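Local coordinates for putative Endoribonuclease L-PSP (Entamoeba histolytica, PDB 3M1X), which is of unproven function but belongs to the RutC (YjgF/YER057c/UK114) family of trimeric proteins and may act as a deaminase, at residues V28-A33 and L85-S90; G57-T62 and S74-T79; D93-T98 and E117-H122; T99-D104 and L139-C144; A103-F108 and C128-A133. One frame throughout, in Å; residues are numbered along the deposited sequence.

Contact 1. Residues V28-A33 and L85-S90; sequences VASPLA and LEEAGS
Val28, at strand 25-28, lies against the C-terminal turn of helix 70-87, whose Schellman motif leaves the helix at Gly89. Its CG1 methyl is anti to the backbone N (chi1 180°) and rests on Glu87 CG at 3.5 Å, while CG2 meets Ala88 CB at 3.8 Å. A beta-branched residue suits this place, since its two methyls reach two successive residues, Glu87 and Ala88, and the small Ala88 lets the chains come close. Ala29 turns its methyl outward and takes part through its backbone: water 1 accepts from Ala29 N at 2.9 Å and donates to Glu87 OE2 at 2.7 Å, bridging amide and carboxylate where no direct hydrogen bond forms. At Ser30, CB packs on Glu87 CB, and OG turns back into its own loop to accept from Leu32 N at 3.0 Å, an ST turn that folds the chain after the strand; Ser30 N is held by Gln42. Pro31 follows with its ring at the margin. Glu87 matches this mixed surface because its aliphatic part lies on Val28 and Ser30 before the chain bends at chi2 (76°), bringing carboxylate OE1 within 3.9 Å of Pro31 CD.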
# COMPACT_ATOMS: atom_id res chain seq x y z
N VAL A 28 17.17 -1.92 -8.82
CA VAL A 28 17.84 -2.88 -7.95
C VAL A 28 17.55 -4.25 -8.50
O VAL A 28 16.40 -4.62 -8.70
CB VAL A 28 17.27 -2.72 -6.54
CG1 VAL A 28 17.99 -3.76 -5.56
CG2 VAL A 28 17.48 -1.30 -6.01
N ALA A 29 18.62 -5.06 -8.73
CA ALA A 29 18.46 -6.42 -9.25
C ALA A 29 19.48 -7.29 -8.51
O ALA A 29 20.63 -7.44 -8.96
CB ALA A 29 18.69 -6.43 -10.75
N SER A 30 19.13 -7.89 -7.43
CA SER A 30 19.97 -8.85 -6.76
C SER A 30 19.94 -10.19 -7.46
O SER A 30 18.87 -10.73 -7.76
CB SER A 30 19.40 -9.08 -5.37
OG SER A 30 20.03 -10.18 -4.73
N PRO A 31 21.10 -10.87 -7.55
CA PRO A 31 21.13 -12.20 -8.15
C PRO A 31 20.68 -13.24 -7.18
O PRO A 31 20.57 -14.43 -7.51
CB PRO A 31 22.61 -12.42 -8.45
CG PRO A 31 23.33 -11.62 -7.39
CD PRO A 31 22.45 -10.37 -7.23
N LEU A 32 20.41 -12.86 -5.93
CA LEU A 32 20.03 -13.77 -4.86
C LEU A 32 18.52 -13.85 -4.66
O LEU A 32 17.99 -14.85 -4.21
CB LEU A 32 20.71 -13.42 -3.55
CG LEU A 32 22.19 -13.30 -3.61
CD1 LEU A 32 22.76 -12.87 -2.23
CD2 LEU A 32 22.91 -14.53 -4.08
N ALA A 33 17.81 -12.77 -4.95
CA ALA A 33 16.36 -12.64 -4.83
C ALA A 33 15.77 -13.17 -6.11
O ALA A 33 16.44 -13.30 -7.13
CB ALA A 33 15.98 -11.21 -4.56
N LEU A 85 17.14 -5.44 -0.20
CA LEU A 85 17.58 -4.29 0.58
C LEU A 85 19.05 -4.18 0.55
O LEU A 85 19.62 -3.08 0.38
CB LEU A 85 17.03 -4.39 1.99
CG LEU A 85 15.54 -4.17 2.12
CD1 LEU A 85 15.00 -4.76 3.43
CD2 LEU A 85 15.20 -2.67 2.01
N GLU A 86 19.79 -5.29 0.75
CA GLU A 86 21.23 -5.23 0.70
C GLU A 86 21.73 -4.76 -0.64
O GLU A 86 22.66 -3.95 -0.70
CB GLU A 86 21.86 -6.63 1.00
CG GLU A 86 21.77 -7.08 2.40
CD GLU A 86 22.24 -8.48 2.66
OE1 GLU A 86 22.26 -9.32 1.67
OE2 GLU A 86 22.45 -8.78 3.80
N GLU A 87 21.14 -5.26 -1.72
CA GLU A 87 21.58 -4.87 -3.07
C GLU A 87 21.40 -3.43 -3.32
O GLU A 87 22.15 -2.81 -4.07
CB GLU A 87 20.75 -5.68 -4.07
CG GLU A 87 21.10 -5.44 -5.52
CD GLU A 87 22.36 -6.09 -5.99
OE1 GLU A 87 22.87 -6.99 -5.28
OE2 GLU A 87 22.81 -5.80 -7.10
N ALA A 88 20.39 -2.82 -2.69
CA ALA A 88 20.08 -1.43 -2.84
C ALA A 88 21.00 -0.52 -2.04
O ALA A 88 20.88 0.70 -2.15
CB ALA A 88 18.63 -1.15 -2.40
N GLY A 89 21.82 -1.08 -1.17
CA GLY A 89 22.57 -0.23 -0.22
C GLY A 89 21.84 0.07 1.05
O GLY A 89 22.27 0.95 1.78
N SER A 90 20.77 -0.66 1.31
CA SER A 90 19.97 -0.54 2.52
C SER A 90 20.13 -1.75 3.42
O SER A 90 21.13 -2.50 3.28
CB SER A 90 18.53 -0.21 2.09
OG SER A 90 17.73 0.09 3.22
O HOH W 1 21.36 -4.15 -8.71

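Contact 2. Residues G57-T62 and S74-T79; sequences GLDRKT and SKQVMT
Gln76, on helix 70-87, reaches across to Gly57 and Leu58, in the last part of the broken strand 51-59, joining the helix to the sheet it packs on. Gln76 CB lies 3.8 Å from Gly57 O, over a backbone that has no side chain to hold the helix off; the CA atoms of Gly57 and Val77 are consequently just 4.6 Å apart. Gln76 CG stands anti to the backbone N (chi1 -170°), which carries it over the strand, 3.3 Å from Leu58 O and close to Gly57 O as well. At CG the Gln76 chain bends (chi2 64°), leaving CD still beside Leu58 O. At the tip, Gln76 OE1 approaches Asp59 CB at 4.2 Å, while NE2 is hydrogen-bonded to Asn80 OD1, one turn further along the helix. Asn80 also gives its ND2 to Leu58 O, and thus ties the Gln76 amide and the strand carbonyl together.

Beside Gln76, Val77 lays CG2 3.4 Å from Gly57 N, and its side chain continues onto Val140 and Val142 of strand 140-146. The chain then turns from Asp59 onward, where Asp59 OD1 accepts from Lys61 N at 2.9 Å in an Asx turn, the donor standing above the carboxylate plane. Between the two segments themselves, then, the contact is packing of methylene and methyl groups on peptide atoms; its polar bonding to the strand passes through Asn80.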
# COMPACT_ATOMS: atom_id res chain seq x y z
N GLY A 57 7.42 -16.04 -1.92
CA GLY A 57 8.40 -16.98 -1.37
C GLY A 57 9.06 -17.88 -2.35
O GLY A 57 9.22 -19.08 -2.05
N LEU A 58 9.42 -17.35 -3.49
CA LEU A 58 10.21 -18.04 -4.51
C LEU A 58 11.66 -18.07 -4.10
O LEU A 58 12.19 -17.14 -3.54
CB LEU A 58 10.05 -17.37 -5.83
CG LEU A 58 8.66 -17.36 -6.44
CD1 LEU A 58 8.63 -16.65 -7.76
CD2 LEU A 58 7.99 -18.75 -6.64
N ASP A 59 12.32 -19.20 -4.42
CA ASP A 59 13.75 -19.37 -4.29
C ASP A 59 14.34 -19.13 -5.63
O ASP A 59 14.10 -19.89 -6.61
CB ASP A 59 14.02 -20.77 -3.76
CG ASP A 59 15.49 -21.08 -3.55
OD1 ASP A 59 16.36 -20.31 -3.99
OD2 ASP A 59 15.71 -22.13 -2.85
N ARG A 60 15.18 -18.13 -5.78
CA ARG A 60 15.87 -17.83 -7.05
C ARG A 60 16.57 -19.05 -7.62
O ARG A 60 16.62 -19.20 -8.86
CB ARG A 60 16.87 -16.75 -6.84
CG ARG A 60 17.67 -16.30 -8.11
CD ARG A 60 16.84 -15.77 -9.22
NE ARG A 60 17.66 -15.24 -10.32
CZ ARG A 60 18.12 -14.03 -10.44
NH1 ARG A 60 17.81 -13.09 -9.56
NH2 ARG A 60 18.80 -13.67 -11.51
N LYS A 61 17.10 -19.92 -6.78
CA LYS A 61 17.81 -21.10 -7.34
C LYS A 61 16.91 -22.00 -8.14
O LYS A 61 17.41 -22.66 -9.07
CB LYS A 61 18.47 -21.79 -6.21
CG LYS A 61 19.59 -20.94 -5.55
CD LYS A 61 20.42 -21.62 -4.50
CE LYS A 61 21.56 -20.60 -4.03
NZ LYS A 61 22.53 -21.00 -2.86
N THR A 62 15.62 -22.11 -7.80
CA THR A 62 14.69 -23.04 -8.45
C THR A 62 13.64 -22.39 -9.30
O THR A 62 13.00 -23.05 -10.13
CB THR A 62 13.96 -23.90 -7.41
OG1 THR A 62 13.13 -23.09 -6.60
CG2 THR A 62 14.87 -24.69 -6.51
N SER A 74 7.06 -17.89 4.23
CA SER A 74 7.33 -16.68 5.01
C SER A 74 8.78 -16.46 5.24
O SER A 74 9.33 -15.34 5.10
CB SER A 74 6.57 -16.68 6.32
OG SER A 74 5.18 -16.69 6.15
N LYS A 75 9.54 -17.54 5.57
CA LYS A 75 10.95 -17.40 5.76
C LYS A 75 11.61 -16.98 4.49
O LYS A 75 12.49 -16.11 4.49
CB LYS A 75 11.51 -18.75 6.24
CG LYS A 75 11.17 -19.11 7.63
CD LYS A 75 11.48 -20.56 7.96
CE LYS A 75 11.01 -20.86 9.36
NZ LYS A 75 11.60 -22.25 9.73
N GLN A 76 11.23 -17.53 3.37
CA GLN A 76 11.79 -17.19 2.08
C GLN A 76 11.51 -15.74 1.70
O GLN A 76 12.36 -15.04 1.17
CB GLN A 76 11.37 -18.12 0.97
CG GLN A 76 12.15 -17.92 -0.35
CD GLN A 76 13.63 -18.26 -0.17
OE1 GLN A 76 13.91 -19.38 0.23
NE2 GLN A 76 14.55 -17.39 -0.48
N VAL A 77 10.29 -15.28 1.95
CA VAL A 77 9.93 -13.91 1.68
C VAL A 77 10.84 -12.95 2.45
O VAL A 77 11.36 -11.98 1.90
CB VAL A 77 8.47 -13.63 2.01
CG1 VAL A 77 8.15 -12.09 2.16
CG2 VAL A 77 7.51 -14.26 0.95
N MET A 78 11.05 -13.23 3.75
CA MET A 78 11.88 -12.29 4.52
C MET A 78 13.32 -12.32 4.12
O MET A 78 13.99 -11.29 4.10
CB MET A 78 11.71 -12.60 6.04
CG MET A 78 10.36 -12.55 6.59
SD MET A 78 9.34 -11.11 6.10
CE MET A 78 10.31 -9.79 6.85
N THR A 79 13.82 -13.49 3.74
CA THR A 79 15.16 -13.62 3.20
C THR A 79 15.30 -12.86 1.88
O THR A 79 16.26 -12.16 1.65
CB THR A 79 15.48 -15.12 3.00
OG1 THR A 79 15.54 -15.69 4.30
CG2 THR A 79 16.82 -15.31 2.32

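Contact 3. Residues D93-T98 and E117-H122; sequences DKVVKT and EAFGNH
The beta-alpha-beta unit of strand 95-102, helix 108-119 and strand 125-130 is closed at one end by this contact, where the chain leaving the helix turns back beside the start of the first strand. His122 carries it. With CG anti to the backbone N (chi1 -176°), the ring reaches across to the strand, and NE2 donates to Val95 O at 2.7 Å. The bond is nearly straight (169°), lies close to the ring plane and falls on a lone pair of the carbonyl, so it fixes the rotation of the imidazole. One ring face is covered by Asp93: its CA forms a CH-pi contact 3.9 Å from the centroid, and its O stands over the rim, 3.0 Å from His122 CE1. A histidine suits this place by offering both a flat face to pack on and an N-H at its edge.

Water 2 donates to Asp93 OD1 at 2.7 Å and to Phe119 O at 2.8 Å, linking the 3-10 segment 93-94 to the type II' turn Phe119-His122. Gly120 takes the positive phi of that turn. Deeper in, Phe119 CE1 meets Val95 CB at 3.8 Å, while Thr98 CG2 approaches CZ of the same ring.

Around this apolar part, Phe119 also packs on Met78 of helix 70-87, and Val95 on Leu85 of that helix and on Cys144 of strand 140-146, while on the His122 side Leu25 of the second subunit packs on the histidine.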
# COMPACT_ATOMS: atom_id res chain seq x y z
N ASP A 93 17.36 -3.11 9.02
CA ASP A 93 17.23 -2.08 10.05
C ASP A 93 16.86 -0.73 9.52
O ASP A 93 16.41 0.12 10.30
CB ASP A 93 18.57 -1.89 10.82
CG ASP A 93 18.82 -2.92 11.84
OD1 ASP A 93 17.94 -3.70 12.24
OD2 ASP A 93 19.98 -2.99 12.30
N LYS A 94 16.96 -0.53 8.22
CA LYS A 94 16.57 0.71 7.56
C LYS A 94 15.17 0.68 6.98
O LYS A 94 14.75 1.63 6.31
CB LYS A 94 17.63 1.09 6.54
CG LYS A 94 18.91 1.63 7.16
CD LYS A 94 19.97 1.89 6.12
CE LYS A 94 21.25 2.49 6.76
NZ LYS A 94 22.27 2.80 5.75
N VAL A 95 14.40 -0.39 7.20
CA VAL A 95 13.05 -0.49 6.73
C VAL A 95 12.17 0.44 7.55
O VAL A 95 12.14 0.34 8.79
CB VAL A 95 12.54 -1.92 6.72
CG1 VAL A 95 11.06 -1.98 6.39
CG2 VAL A 95 13.35 -2.75 5.75
N VAL A 96 11.40 1.29 6.89
CA VAL A 96 10.49 2.22 7.63
C VAL A 96 9.11 1.68 7.69
O VAL A 96 8.42 1.96 8.71
CB VAL A 96 10.47 3.68 7.08
CG1 VAL A 96 11.86 4.22 7.14
CG2 VAL A 96 9.83 3.83 5.67
N LYS A 97 8.63 0.94 6.71
CA LYS A 97 7.24 0.53 6.62
C LYS A 97 7.19 -0.73 5.80
O LYS A 97 7.82 -0.81 4.75
CB LYS A 97 6.43 1.67 5.93
CG LYS A 97 5.04 1.37 5.46
CD LYS A 97 4.10 1.12 6.60
CE LYS A 97 2.58 1.03 6.16
NZ LYS A 97 2.43 0.01 5.11
N THR A 98 6.36 -1.69 6.21
CA THR A 98 6.03 -2.86 5.42
C THR A 98 4.52 -2.99 5.25
O THR A 98 3.76 -2.42 6.01
CB THR A 98 6.55 -4.14 6.09
OG1 THR A 98 5.78 -4.38 7.25
CG2 THR A 98 8.02 -4.09 6.42
N GLU A 117 11.27 -12.48 13.82
CA GLU A 117 12.61 -13.10 13.86
C GLU A 117 13.46 -12.41 12.88
O GLU A 117 14.61 -12.11 13.12
CB GLU A 117 12.65 -14.60 13.52
CG GLU A 117 14.05 -15.34 13.68
CD GLU A 117 14.92 -15.38 12.40
OE1 GLU A 117 14.54 -14.96 11.31
OE2 GLU A 117 16.10 -15.75 12.43
N ALA A 118 12.92 -12.19 11.65
CA ALA A 118 13.68 -11.61 10.57
C ALA A 118 14.18 -10.19 10.89
O ALA A 118 15.27 -9.81 10.57
CB ALA A 118 12.94 -11.64 9.27
N PHE A 119 13.32 -9.41 11.53
CA PHE A 119 13.67 -8.01 11.87
C PHE A 119 14.32 -7.85 13.20
O PHE A 119 14.91 -6.80 13.47
CB PHE A 119 12.39 -7.11 11.84
CG PHE A 119 12.08 -6.63 10.44
CD1 PHE A 119 12.86 -5.70 9.82
CD2 PHE A 119 10.92 -7.07 9.77
CE1 PHE A 119 12.63 -5.26 8.57
CE2 PHE A 119 10.64 -6.58 8.48
CZ PHE A 119 11.51 -5.70 7.91
N GLY A 120 14.33 -8.86 14.03
CA GLY A 120 14.99 -8.74 15.37
C GLY A 120 14.31 -7.66 16.14
O GLY A 120 13.10 -7.63 16.26
N ASN A 121 15.05 -6.76 16.74
CA ASN A 121 14.47 -5.67 17.51
C ASN A 121 14.02 -4.50 16.67
O ASN A 121 13.43 -3.55 17.22
CB ASN A 121 15.36 -5.21 18.56
CG ASN A 121 15.46 -6.24 19.71
OD1 ASN A 121 14.49 -6.89 20.06
ND2 ASN A 121 16.62 -6.33 20.27
N HIS A 122 14.22 -4.50 15.37
CA HIS A 122 13.74 -3.38 14.54
C HIS A 122 12.25 -3.56 14.27
O HIS A 122 11.78 -4.63 13.96
CB HIS A 122 14.53 -3.38 13.22
CG HIS A 122 14.15 -2.21 12.37
ND1 HIS A 122 14.28 -0.93 12.83
CD2 HIS A 122 13.57 -2.13 11.15
CE1 HIS A 122 13.84 -0.09 11.90
NE2 HIS A 122 13.41 -0.80 10.86
O HOH W 2 16.31 -5.70 11.33

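Contact 4. Residues T99-D104 and L139-C144; sequences TCLLAD and LVEVEC
Thr99-Leu102 and Val140-Glu143 form an antiparallel beta ladder (168° between the short segments) in the sheet of the YjgF/RutC-family fold. Five backbone hydrogen bonds join them. Thr99 N gives to Glu143 O, and Glu143 N to Thr99 O, each at 3.0 Å; Leu101 N gives to Glu141 O at 2.8 Å, nearly along the carbonyl axis; Leu101 O in turn accepts from Glu141 N. Ala103 N extends the ladder to Leu139 O.

The non-hydrogen-bonded pairs, Cys100 with Val142 and Leu102 with Val140, send small and branched side chains to the face covered by helices 70-87 and 108-119. There Cys100 SG meets Val142 CG1 at 4.1 Å, and Phe111 packs on Cys100, Val140 and Val142. Such residues suit a sheet face that lies directly under helices.

Thr99, Leu101, Glu141 and Glu143 occupy the other face, turned to neighbouring subunits. Leu101 runs alongside Glu141 and packs on Phe129 of the third subunit, while a citrate anion, probably from the crystallisation liquor, lies beside Glu141. Glu143 OE1 makes a salt bridge with Lys97 of the third subunit, which anchors that end of the carboxylate across the interface. Glu143 CG lies between the backbone N and the carbonyl carbon (chi1 59°), bringing the chain alongside Thr99, and the second oxygen, OE2, rests 3.2 Å from Thr99 CB.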
# COMPACT_ATOMS: atom_id res chain seq x y z
N THR A 99 4.15 -3.74 4.24
CA THR A 99 2.80 -4.17 4.06
C THR A 99 2.87 -5.68 3.87
O THR A 99 3.60 -6.18 2.99
CB THR A 99 2.08 -3.50 2.90
OG1 THR A 99 2.18 -2.08 3.09
CG2 THR A 99 0.60 -3.90 2.86
N CYS A 100 2.09 -6.41 4.66
CA CYS A 100 2.14 -7.87 4.76
C CYS A 100 0.80 -8.45 4.34
O CYS A 100 -0.21 -8.20 4.99
CB CYS A 100 2.48 -8.28 6.19
SG CYS A 100 4.05 -7.64 6.78
N LEU A 101 0.83 -9.17 3.21
CA LEU A 101 -0.36 -9.72 2.58
C LEU A 101 -0.39 -11.19 2.76
O LEU A 101 0.61 -11.89 2.45
CB LEU A 101 -0.38 -9.39 1.09
CG LEU A 101 -0.37 -7.91 0.69
CD1 LEU A 101 1.00 -7.28 0.71
CD2 LEU A 101 -1.01 -7.78 -0.72
N LEU A 102 -1.48 -11.73 3.24
CA LEU A 102 -1.65 -13.19 3.45
C LEU A 102 -2.72 -13.73 2.56
O LEU A 102 -3.74 -13.08 2.36
CB LEU A 102 -2.03 -13.44 4.93
CG LEU A 102 -0.96 -13.04 5.92
CD1 LEU A 102 -1.58 -13.02 7.33
CD2 LEU A 102 0.25 -13.93 5.84
N ALA A 103 -2.57 -14.96 2.16
CA ALA A 103 -3.64 -15.67 1.46
C ALA A 103 -4.73 -16.05 2.43
O ALA A 103 -5.89 -16.23 2.02
CB ALA A 103 -3.11 -16.93 0.72
N ASP A 104 -4.43 -16.17 3.71
CA ASP A 104 -5.35 -16.68 4.70
C ASP A 104 -5.09 -16.03 6.03
O ASP A 104 -3.96 -16.11 6.58
CB ASP A 104 -5.10 -18.23 4.86
CG ASP A 104 -5.97 -18.94 5.94
OD1 ASP A 104 -6.79 -18.32 6.70
OD2 ASP A 104 -5.91 -20.20 5.85
N LEU A 139 1.24 -17.89 -0.66
CA LEU A 139 0.56 -17.79 0.59
C LEU A 139 0.78 -16.48 1.35
O LEU A 139 0.09 -16.16 2.30
CB LEU A 139 1.02 -18.92 1.52
CG LEU A 139 0.67 -20.34 1.06
CD1 LEU A 139 1.17 -21.30 2.10
CD2 LEU A 139 -0.87 -20.48 0.74
N VAL A 140 1.81 -15.74 0.96
CA VAL A 140 2.29 -14.53 1.66
C VAL A 140 3.08 -13.71 0.69
O VAL A 140 3.83 -14.24 -0.12
CB VAL A 140 3.08 -14.92 2.91
CG1 VAL A 140 4.19 -15.93 2.62
CG2 VAL A 140 3.64 -13.71 3.62
N GLU A 141 2.93 -12.38 0.79
CA GLU A 141 3.63 -11.42 0.01
C GLU A 141 3.97 -10.27 0.92
O GLU A 141 3.09 -9.80 1.64
CB GLU A 141 2.73 -10.98 -1.14
CG GLU A 141 3.34 -9.94 -2.07
CD GLU A 141 2.32 -9.37 -3.09
OE1 GLU A 141 1.80 -10.15 -3.74
OE2 GLU A 141 2.12 -8.14 -3.06
N VAL A 142 5.19 -9.73 0.89
CA VAL A 142 5.58 -8.60 1.76
C VAL A 142 6.33 -7.58 0.92
O VAL A 142 7.30 -7.92 0.26
CB VAL A 142 6.43 -9.04 2.94
CG1 VAL A 142 6.79 -7.77 3.80
CG2 VAL A 142 5.70 -10.07 3.84
N GLU A 143 5.82 -6.37 0.91
CA GLU A 143 6.51 -5.21 0.31
C GLU A 143 7.01 -4.29 1.39
O GLU A 143 6.60 -4.38 2.57
CB GLU A 143 5.60 -4.46 -0.64
CG GLU A 143 4.32 -3.93 0.05
CD GLU A 143 3.45 -3.13 -0.79
OE1 GLU A 143 3.65 -2.86 -1.93
OE2 GLU A 143 2.36 -2.71 -0.24
N CYS A 144 7.90 -3.37 1.06
CA CYS A 144 8.37 -2.38 2.06
C CYS A 144 8.95 -1.16 1.42
O CYS A 144 9.24 -1.14 0.22
CB CYS A 144 9.36 -3.05 3.00
SG CYS A 144 11.01 -3.31 2.33
O HOH W 3 -1.72 -17.16 4.15

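Contact 5. Residues A103-F108 and C128-A133; sequences ADIKDF and CFAAAA
Apolar packing begins where Ile105, in the loop after strand 95-102, meets Ala130 at the end of strand 125-130: Ile105 CB lies 3.9 Å from Ala130 CB. Ile105 CG1 stands anti to the backbone N (chi1 -157°), and the bend at chi2 brings CD1 to 4.0 Å from Ala130 N. The single methyl of Ala130 lets the loop backbone settle close, with Ile105 N 3.7 Å from Ala130 CB.

A sulfur-aromatic contact forms two residues back along the strand. Cys128 SG approaches Phe108 at the ring edge, in the ring plane, 3.8 Å from CE1. Pro135 of the second subunit packs on both residues, and Cys128 N is hydrogen-bonded to a bound citrate, a likely crystallisation additive, consistent with a pocket near Cys128 at the subunit interface.

Across the contact the polar link is a water: water 4 donates to Ala103 O at 2.6 Å and to Ala131 O at 2.8 Å, joining two carbonyls that cannot bond each other. Within the loop, Asp104 OD1 accepts from Lys106 N at 2.8 Å; aspartate suits the position because its short chain reaches the amide two residues on.

Taken together, this Asx turn and the packing on Ala130 and Cys128 belong to the connection from strand to helix in a beta-alpha-beta crossover, here placed beside the subunit interface.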
# COMPACT_ATOMS: atom_id res chain seq x y z
N ALA A 103 -2.57 -14.96 2.16
CA ALA A 103 -3.64 -15.67 1.46
C ALA A 103 -4.73 -16.05 2.43
O ALA A 103 -5.89 -16.23 2.02
CB ALA A 103 -3.11 -16.93 0.72
N ASP A 104 -4.43 -16.17 3.71
CA ASP A 104 -5.35 -16.68 4.70
C ASP A 104 -5.09 -16.03 6.03
O ASP A 104 -3.96 -16.11 6.58
CB ASP A 104 -5.10 -18.23 4.86
CG ASP A 104 -5.97 -18.94 5.94
OD1 ASP A 104 -6.79 -18.32 6.70
OD2 ASP A 104 -5.91 -20.20 5.85
N ILE A 105 -6.06 -15.35 6.57
CA ILE A 105 -5.91 -14.63 7.81
C ILE A 105 -5.46 -15.53 8.97
O ILE A 105 -4.86 -15.03 9.96
CB ILE A 105 -7.12 -13.77 8.17
CG1 ILE A 105 -6.74 -12.63 9.12
CG2 ILE A 105 -8.24 -14.65 8.72
CD1 ILE A 105 -5.80 -11.51 8.62
N LYS A 106 -5.79 -16.84 8.91
CA LYS A 106 -5.41 -17.67 10.03
C LYS A 106 -3.90 -17.82 10.11
O LYS A 106 -3.40 -18.23 11.17
CB LYS A 106 -6.16 -18.97 10.03
CG LYS A 106 -7.70 -18.80 9.92
CD LYS A 106 -8.46 -18.10 11.12
CE LYS A 106 -10.03 -18.52 11.15
NZ LYS A 106 -10.68 -18.13 12.45
N ASP A 107 -3.17 -17.49 9.04
CA ASP A 107 -1.73 -17.58 9.02
C ASP A 107 -1.07 -16.38 9.71
O ASP A 107 0.16 -16.34 9.76
CB ASP A 107 -1.26 -17.75 7.60
CG ASP A 107 -1.48 -19.12 7.04
OD1 ASP A 107 -1.53 -20.08 7.87
OD2 ASP A 107 -1.53 -19.30 5.81
N PHE A 108 -1.83 -15.43 10.22
CA PHE A 108 -1.24 -14.21 10.78
C PHE A 108 -0.25 -14.52 11.91
O PHE A 108 0.85 -13.94 11.94
CB PHE A 108 -2.38 -13.27 11.23
CG PHE A 108 -1.96 -11.94 11.84
CD1 PHE A 108 -1.39 -10.95 11.06
CD2 PHE A 108 -2.11 -11.68 13.19
CE1 PHE A 108 -1.03 -9.69 11.61
CE2 PHE A 108 -1.76 -10.46 13.74
CZ PHE A 108 -1.26 -9.46 12.93
N CYS A 128 -1.20 -5.02 7.65
CA CYS A 128 -1.38 -6.42 7.29
C CYS A 128 -2.84 -6.69 6.95
O CYS A 128 -3.77 -6.10 7.48
CB CYS A 128 -1.07 -7.35 8.49
SG CYS A 128 0.52 -7.15 9.23
N PHE A 129 -3.04 -7.62 6.04
CA PHE A 129 -4.39 -8.04 5.67
C PHE A 129 -4.32 -9.34 4.94
O PHE A 129 -3.27 -9.76 4.42
CB PHE A 129 -5.13 -6.98 4.82
CG PHE A 129 -4.50 -6.68 3.47
CD1 PHE A 129 -4.92 -7.27 2.34
CD2 PHE A 129 -3.49 -5.73 3.40
CE1 PHE A 129 -4.32 -6.97 1.11
CE2 PHE A 129 -2.91 -5.45 2.21
CZ PHE A 129 -3.34 -6.01 1.07
N ALA A 130 -5.48 -10.02 4.88
CA ALA A 130 -5.64 -11.18 3.98
C ALA A 130 -6.21 -10.71 2.66
O ALA A 130 -7.23 -10.04 2.63
CB ALA A 130 -6.50 -12.29 4.58
N ALA A 131 -5.53 -11.04 1.62
CA ALA A 131 -6.01 -10.81 0.21
C ALA A 131 -6.99 -11.92 -0.13
O ALA A 131 -6.95 -12.98 0.48
CB ALA A 131 -4.83 -10.85 -0.77
N ALA A 132 -7.83 -11.71 -1.13
CA ALA A 132 -8.62 -12.83 -1.70
C ALA A 132 -7.68 -13.84 -2.33
O ALA A 132 -7.98 -15.06 -2.23
CB ALA A 132 -9.63 -12.27 -2.75
N ALA A 133 -6.58 -13.45 -2.93
CA ALA A 133 -5.63 -14.31 -3.55
C ALA A 133 -4.38 -13.48 -3.87
O ALA A 133 -4.43 -12.28 -4.05
CB ALA A 133 -6.17 -14.97 -4.82
O HOH W 4 -8.14 -14.96 2.14

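How the contacts relate
Contact 4 is the buried centre, a ladder of backbone bonds, whereas contacts 1, 2, 3 and 5 are partly buried and rely more on side-chain packing. Contacts 1 and 2 both use helix 70-87, at its C-terminal end and in its middle, and Arg60 joins them by bonding to Ala33 O. Contacts 3 and 4 share strand 95-102; contacts 4 and 5 share Ala103 and Asp104, just after that strand. Contacts 3 and 5 thus hold opposite ends of one beta-alpha-beta unit, their centres about 20 Å apart. Waters bridge contacts 1, 3 and 5, and a more weakly bonded one sits at the end of contact 4. Neighbouring subunits reach contacts 3, 4 and 5, but not contacts 1 and 2.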